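Local structure of putative acetyltransferase (Nocardia farcinica, 3D9W) at residues V107-G110 and L114-A117. The protein probably transfers acetyl groups from acetyl-coenzyme A to arylamines, as an arylamine N-acetyltransferase. Sequence-based numbering, arbitrary orientation.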
ATOM      1  N   VAL A 107      -1.601   7.962   8.769  1.00 16.73           N
ATOM      2  CA  VAL A 107      -2.343   8.568   7.691  1.00 18.07           C
ATOM      3  C   VAL A 107      -3.170   9.690   8.294  1.00 19.98           C
ATOM      4  O   VAL A 107      -3.665   9.588   9.410  1.00 19.58           O
ATOM      5  CB  VAL A 107      -3.267   7.576   7.010  1.00 18.58           C
ATOM      6  CG1 VAL A 107      -3.942   8.246   5.831  1.00 21.19           C
ATOM      7  CG2 VAL A 107      -2.478   6.367   6.555  1.00 18.13           C
ATOM      8  N   THR A 108      -3.298  10.775   7.552  1.00 22.44           N
ATOM      9  CA  THR A 108      -4.046  11.923   8.016  1.00 24.68           C
ATOM     10  C   THR A 108      -5.065  12.310   6.963  1.00 26.47           C
ATOM     11  O   THR A 108      -6.220  12.577   7.277  1.00 27.40           O
ATOM     12  CB  THR A 108      -3.095  13.111   8.289  1.00 24.07           C
ATOM     13  OG1 THR A 108      -2.182  13.250   7.198  1.00 21.91           O
ATOM     14  CG2 THR A 108      -2.303  12.879   9.546  1.00 21.99           C
ATOM     15  N   MET A 109      -4.631  12.332   5.708  1.00 28.63           N
ATOM     16  CA  MET A 109      -5.514  12.687   4.603  1.00 30.49           C
ATOM     17  C   MET A 109      -6.310  13.947   4.894  1.00 31.54           C
ATOM     18  O   MET A 109      -7.527  13.957   4.760  1.00 32.72           O
ATOM     19  CB  MET A 109      -6.485  11.544   4.304  1.00 29.81           C
ATOM     20  CG  MET A 109      -5.828  10.377   3.614  1.00 30.71           C
ATOM     21  SD  MET A 109      -4.945  10.943   2.160  1.00 33.09           S
ATOM     22  CE  MET A 109      -6.323  11.743   1.221  1.00 29.87           C
ATOM     23  N   GLY A 110      -5.623  15.002   5.303  1.00 32.32           N
ATOM     24  CA  GLY A 110      -6.308  16.248   5.583  1.00 34.36           C
ATOM     25  C   GLY A 110      -7.004  16.301   6.928  1.00 35.81           C
ATOM     26  O   GLY A 110      -7.305  17.382   7.436  1.00 36.47           O
ATOM     27  N   LEU A 114      -4.667  12.839  15.992  1.00 31.45           N
ATOM     28  CA  LEU A 114      -3.520  11.972  15.837  1.00 30.17           C
ATOM     29  C   LEU A 114      -4.029  10.564  15.554  1.00 29.71           C
ATOM     30  O   LEU A 114      -4.605   9.913  16.430  1.00 30.23           O
ATOM     31  CB  LEU A 114      -2.686  11.996  17.120  1.00 29.22           C
ATOM     32  CG  LEU A 114      -1.284  11.402  17.064  1.00 28.40           C
ATOM     33  CD1 LEU A 114      -0.453  12.145  16.043  1.00 28.60           C
ATOM     34  CD2 LEU A 114      -0.652  11.509  18.433  1.00 30.27           C
ATOM     35  N   ARG A 115      -3.838  10.098  14.326  1.00 29.63           N
ATOM     36  CA  ARG A 115      -4.287   8.767  13.969  1.00 29.11           C
ATOM     37  C   ARG A 115      -3.213   7.744  14.286  1.00 28.04           C
ATOM     38  O   ARG A 115      -2.058   8.084  14.509  1.00 28.69           O
ATOM     39  CB  ARG A 115      -4.650   8.712  12.487  1.00 32.12           C
ATOM     40  CG  ARG A 115      -5.755   9.680  12.071  1.00 36.16           C
ATOM     41  CD  ARG A 115      -6.599   9.044  10.975  1.00 40.34           C
ATOM     42  NE  ARG A 115      -6.778   9.913   9.812  1.00 44.75           N
ATOM     43  CZ  ARG A 115      -7.496   9.589   8.730  1.00 46.64           C
ATOM     44  NH1 ARG A 115      -8.114   8.409   8.652  1.00 46.09           N
ATOM     45  NH2 ARG A 115      -7.594  10.443   7.715  1.00 48.06           N
ATOM     46  N   PRO A 116      -3.583   6.468  14.316  1.00 26.07           N
ATOM     47  CA  PRO A 116      -2.641   5.389  14.611  1.00 25.52           C
ATOM     48  C   PRO A 116      -1.489   5.293  13.622  1.00 26.03           C
ATOM     49  O   PRO A 116      -1.650   5.607  12.445  1.00 26.22           O
ATOM     50  CB  PRO A 116      -3.518   4.148  14.545  1.00 25.47           C
ATOM     51  CG  PRO A 116      -4.852   4.654  14.906  1.00 24.84           C
ATOM     52  CD  PRO A 116      -4.944   5.937  14.159  1.00 25.70           C
ATOM     53  N   ALA A 117      -0.328   4.857  14.099  1.00 25.94           N
ATOM     54  CA  ALA A 117       0.819   4.671  13.215  1.00 25.80           C
ATOM     55  C   ALA A 117       0.694   3.219  12.750  1.00 25.07           C
ATOM     56  O   ALA A 117       1.265   2.305  13.353  1.00 26.46           O
ATOM     57  CB  ALA A 117       2.128   4.885  13.965  1.00 24.76           C
TER
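Arg115 carries nearly all of the contact with 107-110, laying its side chain along the backbone of Val107 and Thr108 and hydrogen-bonding at its far end. Arg115 turns its CB toward that segment, and CG lies anti to the carbonyl carbon (chi1 -59°). Bends at chi2 and chi3 then carry the chain past the carbonyl of Val107: Arg115 CB lies 3.3 Å from Val107 O, and CG and CD remain at about the same separation. Arg115 NE is 3.2 Å from Val107 O as well, but the angle is too poor for a hydrogen bond, so this approach counts as proximity alone. The bond is made one residue further on, where Arg115 NH2 donates to Thr108 O at 2.6 Å with an N-H...O angle of 158°. The acceptor sits at the guanidinium edge, close to its plane, whereas the donor stands well above the carbonyl plane of Thr108 and therefore does not follow a lone-pair direction. Beside this bond, Met109 CB approaches Arg115 NH2 to 3.8 Å, while the Met109 thioether turns off elsewhere.

Val107 ends strand 99-107, and the residues after it belong to the beta-hairpin connection to the antiparallel strand 117-125, its neighbour in the eight-stranded sheet. None of the touching residues is buried, so the contact lies at the surface. On the other side of strand 99-107 in sheet order runs strand 188-193; Thr108 bonds to it through OG1 to Asp189 and through its backbone to Arg190. The backbone O of Arg115, meanwhile, accepts a hydrogen bond from Arg106 NH1.

Pro116 keeps its ring 6.1 Å or more from 107-110 while the chain runs on into strand 117-125, where Ala117 packs on Thr104 and Arg106 of the adjacent strand.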